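Local coordinates for packaging protein UL32 (Human herpesvirus 8 type M, PDB 6XF9) that forms a pentameric, zinc-binding ring required for herpesviral packaging and probably acts in the cleavage and packaging of viral genomic DNA, at residues C88-M93 with P226-I231; S233-L238 with P263-P268. All coordinates share one frame; numbering follows the deposited sequence.

Interaction 1 (C88-M93 with P226-I231)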
loop_
_atom_site.group_PDB
_atom_site.type_symbol
_atom_site.label_atom_id
_atom_site.label_comp_id
_atom_site.label_asym_id
_atom_site.label_seq_id
_atom_site.Cartn_x
_atom_site.Cartn_y
_atom_site.Cartn_z
ATOM N N CYS D 88 -7.099 34.559 21.228
ATOM C CA CYS D 88 -7.724 34.119 22.471
ATOM C C CYS D 88 -9.031 34.866 22.676
ATOM O O CYS D 88 -9.480 35.616 21.801
ATOM C CB CYS D 88 -6.765 34.294 23.643
ATOM S SG CYS D 88 -6.037 35.913 23.730
ATOM N N TRP D 89 -9.667 34.639 23.831
ATOM C CA TRP D 89 -10.899 35.363 24.119
ATOM C C TRP D 89 -10.624 36.855 24.296
ATOM O O TRP D 89 -11.262 37.683 23.637
ATOM C CB TRP D 89 -11.590 34.793 25.366
ATOM C CG TRP D 89 -12.771 35.614 25.746
ATOM C CD1 TRP D 89 -14.021 35.538 25.233
ATOM C CD2 TRP D 89 -12.781 36.705 26.675
ATOM N NE1 TRP D 89 -14.828 36.496 25.808
ATOM C CE2 TRP D 89 -14.083 37.219 26.703
ATOM C CE3 TRP D 89 -11.816 37.279 27.502
ATOM C CZ2 TRP D 89 -14.439 38.283 27.510
ATOM C CZ3 TRP D 89 -12.177 38.335 28.310
ATOM C CH2 TRP D 89 -13.468 38.831 28.301
ATOM N N THR D 90 -9.625 37.191 25.102
ATOM C CA THR D 90 -9.349 38.588 25.415
ATOM C C THR D 90 -9.060 39.422 24.178
ATOM O O THR D 90 -9.496 40.571 24.089
ATOM C CB THR D 90 -8.164 38.719 26.392
ATOM O OG1 THR D 90 -8.466 38.025 27.609
ATOM C CG2 THR D 90 -7.890 40.183 26.703
ATOM N N SER D 91 -8.330 38.862 23.225
ATOM C CA SER D 91 -8.022 39.612 22.009
ATOM C C SER D 91 -9.269 39.829 21.173
ATOM O O SER D 91 -9.361 40.839 20.467
ATOM C CB SER D 91 -6.952 38.918 21.175
ATOM O OG SER D 91 -5.834 38.564 21.975
ATOM N N THR D 92 -10.231 38.898 21.222
ATOM C CA THR D 92 -11.493 39.107 20.515
ATOM C C THR D 92 -12.349 40.155 21.209
ATOM O O THR D 92 -12.941 41.019 20.549
ATOM C CB THR D 92 -12.248 37.787 20.411
ATOM O OG1 THR D 92 -11.401 36.835 19.765
ATOM C CG2 THR D 92 -13.562 37.948 19.632
ATOM N N MET D 93 -12.403 40.103 22.543
ATOM C CA MET D 93 -13.109 41.107 23.333
ATOM C C MET D 93 -12.560 42.502 23.050
ATOM O O MET D 93 -13.321 43.433 22.769
ATOM C CB MET D 93 -12.969 40.752 24.814
ATOM C CG MET D 93 -13.782 41.562 25.819
ATOM S SD MET D 93 -15.578 41.545 25.575
ATOM C CE MET D 93 -16.055 42.028 27.224
ATOM N N PRO D 226 -8.914 41.605 35.331
ATOM C CA PRO D 226 -10.206 41.614 36.034
ATOM C C PRO D 226 -11.378 41.358 35.101
ATOM O O PRO D 226 -12.294 40.601 35.460
ATOM C CB PRO D 226 -10.243 43.015 36.660
ATOM C CG PRO D 226 -8.806 43.387 36.804
ATOM C CD PRO D 226 -8.168 42.856 35.578
ATOM N N ALA D 227 -11.376 41.972 33.912
ATOM C CA ALA D 227 -12.466 41.753 32.964
ATOM C C ALA D 227 -12.567 40.285 32.589
ATOM O O ALA D 227 -13.668 39.730 32.493
ATOM C CB ALA D 227 -12.254 42.604 31.717
ATOM N N LEU D 228 -11.421 39.656 32.320
ATOM C CA LEU D 228 -11.383 38.218 32.076
ATOM C C LEU D 228 -11.948 37.449 33.264
ATOM O O LEU D 228 -12.892 36.664 33.118
ATOM C CB LEU D 228 -9.938 37.795 31.773
ATOM C CG LEU D 228 -9.530 36.321 31.799
ATOM C CD1 LEU D 228 -10.128 35.565 30.637
ATOM C CD2 LEU D 228 -8.007 36.212 31.782
ATOM N N ILE D 229 -11.418 37.702 34.463
ATOM C CA ILE D 229 -11.816 36.907 35.626
ATOM C C ILE D 229 -13.299 37.078 35.932
ATOM O O ILE D 229 -13.994 36.106 36.271
ATOM C CB ILE D 229 -10.955 37.293 36.838
ATOM C CG1 ILE D 229 -9.485 37.020 36.552
ATOM C CG2 ILE D 229 -11.392 36.526 38.068
ATOM C CD1 ILE D 229 -8.603 37.330 37.696
ATOM N N ASP D 230 -13.813 38.309 35.810
ATOM C CA ASP D 230 -15.224 38.569 36.085
ATOM C C ASP D 230 -16.123 37.812 35.116
ATOM O O ASP D 230 -16.988 37.034 35.529
ATOM C CB ASP D 230 -15.501 40.069 36.009
ATOM C CG ASP D 230 -16.980 40.408 36.220
ATOM O OD1 ASP D 230 -17.754 39.530 36.680
ATOM O OD2 ASP D 230 -17.376 41.567 35.935
ATOM N N ILE D 231 -15.937 38.048 33.816
ATOM C CA ILE D 231 -16.832 37.495 32.800
ATOM C C ILE D 231 -16.815 35.979 32.822
ATOM O O ILE D 231 -17.859 35.338 32.661
ATOM C CB ILE D 231 -16.461 38.047 31.415
ATOM C CG1 ILE D 231 -16.857 39.514 31.317
ATOM C CG2 ILE D 231 -17.080 37.210 30.299
ATOM C CD1 ILE D 231 -16.041 40.278 30.331
#
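With CG anti to its backbone N (chi1 174°) and the indole turned across the side-chain stem (chi2 83°), Trp89 sends its six-membered ring from the first turn of helix 89-106 to helix 225-235. Leu228 also holds CG anti to N, and the two side chains slide past each other in opposite directions, so that Leu228 CD1 settles 4.0 Å from Trp89 CE3. The ring comes right up to the helix backbone, Trp89 CZ3 lying 3.9 Å from Leu228 CA. Ile231 meets the indole differently: CG1 is anti to its carbonyl carbon, and the chain crosses the Trp89 side chain at about a right angle, bringing CD1 to the ring edge, 3.6 Å from Trp89 CH2. CG2 of Ile231 lies alongside, 4.0 Å from Trp89 CZ2.

Here two helices of a mostly helical, zinc-bearing subunit cross steeply, their segment axes at 106° and 11.0 Å apart at closest approach. The long, flat indole suits this separation, since its six-membered ring reaches from one helix to the backbone of the other. Met93, one turn after Trp89, lays its CB 3.9 Å above one indole face, toward the rim; its chain then bends at chi2 and the flexible thioether carries CE tip to tip against Ile231 CD1, 3.6 Å away. Trp232 adds an edge-to-face partner for the indole, and Leu21 of helix 14-22 touches Trp89, Met93 and Ile231. Glu300 of helix 297-304 accepts hydrogen bonds from the backbone N of Trp89 and of Thr90, meeting the N-H groups at the start of helix 89-106 with a carboxylate.

Interaction 2 (S233-L238 with P263-P268)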
loop_
_atom_site.group_PDB
_atom_site.type_symbol
_atom_site.label_atom_id
_atom_site.label_comp_id
_atom_site.label_asym_id
_atom_site.label_seq_id
_atom_site.Cartn_x
_atom_site.Cartn_y
_atom_site.Cartn_z
ATOM N N SER D 233 -15.901 33.843 35.316
ATOM C CA SER D 233 -16.442 33.190 36.504
ATOM C C SER D 233 -17.951 33.340 36.587
ATOM O O SER D 233 -18.633 32.431 37.079
ATOM C CB SER D 233 -15.810 33.755 37.771
ATOM O OG SER D 233 -15.898 35.165 37.760
ATOM N N THR D 234 -18.508 34.443 36.077
ATOM C CA THR D 234 -19.956 34.571 36.152
ATOM C C THR D 234 -20.648 33.698 35.118
ATOM O O THR D 234 -21.814 33.353 35.312
ATOM C CB THR D 234 -20.421 36.035 35.995
ATOM O OG1 THR D 234 -19.938 36.611 34.773
ATOM C CG2 THR D 234 -19.851 36.872 37.159
ATOM N N SER D 235 -19.975 33.311 34.028
ATOM C CA SER D 235 -20.660 32.534 32.994
ATOM C C SER D 235 -19.958 31.224 32.628
ATOM O O SER D 235 -20.255 30.667 31.570
ATOM C CB SER D 235 -20.869 33.365 31.730
ATOM O OG SER D 235 -19.631 33.733 31.168
ATOM N N SER D 236 -19.047 30.713 33.467
ATOM C CA SER D 236 -18.359 29.447 33.196
ATOM C C SER D 236 -17.706 28.922 34.476
ATOM O O SER D 236 -17.721 29.578 35.522
ATOM C CB SER D 236 -17.292 29.611 32.110
ATOM O OG SER D 236 -16.059 30.054 32.675
ATOM N N GLU D 237 -17.101 27.732 34.373
ATOM C CA GLU D 237 -16.385 27.105 35.479
ATOM C C GLU D 237 -14.875 27.090 35.278
ATOM O O GLU D 237 -14.173 26.354 35.979
ATOM C CB GLU D 237 -16.867 25.667 35.644
ATOM C CG GLU D 237 -16.637 24.856 34.359
ATOM C CD GLU D 237 -17.163 23.427 34.419
ATOM O OE1 GLU D 237 -17.978 23.115 35.321
ATOM O OE2 GLU D 237 -16.753 22.612 33.552
ATOM N N LEU D 238 -14.357 27.912 34.370
ATOM C CA LEU D 238 -12.944 27.847 34.016
ATOM C C LEU D 238 -12.017 28.163 35.192
ATOM O O LEU D 238 -10.825 27.830 35.145
ATOM C CB LEU D 238 -12.685 28.774 32.824
ATOM C CG LEU D 238 -11.257 28.704 32.276
ATOM C CD1 LEU D 238 -10.894 27.257 31.957
ATOM C CD2 LEU D 238 -11.109 29.559 31.045
ATOM N N PRO D 263 -21.063 42.981 38.581
ATOM C CA PRO D 263 -20.921 41.918 37.574
ATOM C C PRO D 263 -21.037 42.440 36.145
ATOM O O PRO D 263 -22.142 42.830 35.739
ATOM C CB PRO D 263 -22.083 40.969 37.884
ATOM C CG PRO D 263 -23.125 41.851 38.493
ATOM C CD PRO D 263 -22.438 43.068 39.102
ATOM N N PHE D 264 -19.917 42.453 35.406
ATOM C CA PHE D 264 -19.901 43.027 34.061
ATOM C C PHE D 264 -20.975 42.395 33.206
ATOM O O PHE D 264 -21.630 43.075 32.407
ATOM C CB PHE D 264 -18.527 42.821 33.408
ATOM C CG PHE D 264 -18.383 43.422 32.022
ATOM C CD1 PHE D 264 -18.878 42.773 30.901
ATOM C CD2 PHE D 264 -17.703 44.607 31.832
ATOM C CE1 PHE D 264 -18.739 43.328 29.619
ATOM C CE2 PHE D 264 -17.555 45.161 30.552
ATOM C CZ PHE D 264 -18.075 44.520 29.455
ATOM N N PHE D 265 -21.181 41.092 33.372
ATOM C CA PHE D 265 -22.009 40.342 32.450
ATOM C C PHE D 265 -22.911 39.365 33.184
ATOM O O PHE D 265 -22.438 38.586 34.018
ATOM C CB PHE D 265 -21.073 39.603 31.486
ATOM C CG PHE D 265 -21.736 38.590 30.626
ATOM C CD1 PHE D 265 -22.742 38.962 29.752
ATOM C CD2 PHE D 265 -21.310 37.272 30.647
ATOM C CE1 PHE D 265 -23.340 38.028 28.930
ATOM C CE2 PHE D 265 -21.898 36.331 29.828
ATOM C CZ PHE D 265 -22.919 36.708 28.963
ATOM N N SER D 266 -24.200 39.390 32.830
ATOM C CA SER D 266 -25.203 38.467 33.354
ATOM C C SER D 266 -25.706 37.593 32.208
ATOM O O SER D 266 -26.314 38.118 31.255
ATOM C CB SER D 266 -26.369 39.219 34.003
ATOM O OG SER D 266 -27.010 40.062 33.063
ATOM N N PRO D 267 -25.517 36.273 32.257
ATOM C CA PRO D 267 -25.909 35.417 31.121
ATOM C C PRO D 267 -27.399 35.134 31.122
ATOM O O PRO D 267 -28.019 34.963 32.185
ATOM C CB PRO D 267 -25.109 34.123 31.352
ATOM C CG PRO D 267 -24.861 34.090 32.820
ATOM C CD PRO D 267 -24.748 35.536 33.276
ATOM N N PRO D 268 -27.989 34.994 29.942
ATOM C CA PRO D 268 -29.398 34.599 29.856
ATOM C C PRO D 268 -29.626 33.169 30.333
ATOM O O PRO D 268 -28.714 32.344 30.435
ATOM C CB PRO D 268 -29.720 34.730 28.363
ATOM C CG PRO D 268 -28.386 34.674 27.664
ATOM C CD PRO D 268 -27.385 35.255 28.622
#
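Van der Waals contact carries most of the meeting between 233-238, at the C-terminal part of helix 225-235, and the irregular segment 263-268. Phe265, its CG anti to the backbone N, presents the edge of its ring to Ser235: CE2 lies 3.7 Å from Ser235 CB, and the hydroxyl OG sits in the ring plane at the same edge. A serine is small enough to let the aromatic edge come close to the helix backbone. Pro267 adds a second point of contact, its CG 4.0 Å from the carbonyl O of Thr234 and 4.2 Å from Ser235 CB. Within the same extended segment, Pro267 N lies 4.2 Å above the centre of one face of the Phe265 ring.

The polar component is slighter. Thr234 OG1 is 3.3 Å from Phe265 O, but its proton has another acceptor within range, and its strongest partner is Asp230 O, one turn back in the helix. Both Thr234 and Ser235 place the hydroxyl between the backbone N and the carbonyl carbon (chi1 56° and 63°), a position from which each can return to the helix; Ser235 OG bonds to Ile231 O. Farther along, Ser236 OG accepts from Leu238 N in a nearly straight bond (3.2 Å, 172°), forming an ST turn; the same hydroxyl also hydrogen-bonds with Trp232 O.

Helix 14-22 packs against Phe265 through Leu21 and Ala22, and Leu25 touches Pro267. On the departing chain, Leu238 meets Tyr288 of strand 288-289, while the segment 263-268 leads on toward strand 271-272.

In the fold
Helix 225-235 serves both contacts in series: its 226-231 part packs against 88-93 in interaction 1, and its C-terminal part, at Thr234 and Ser235, meets 263-268 in interaction 2. Their centres are 11 Å apart and they touch directly. Asp230 OD2 lies 2.7 Å from Phe264 N, a probable hydrogen bond, and the Phe264 ring approaches interaction 1 with CD1 3.8 Å from Ile231 CD1 and CE1 3.8 Å from Met93 CE. Leu21 of helix 14-22 borders both. Interaction 1 is near a zinc site: the side chain of Thr90 is about 8 Å from that of the zinc ligand Cys299, whereas interaction 2 lies away from the metal sites.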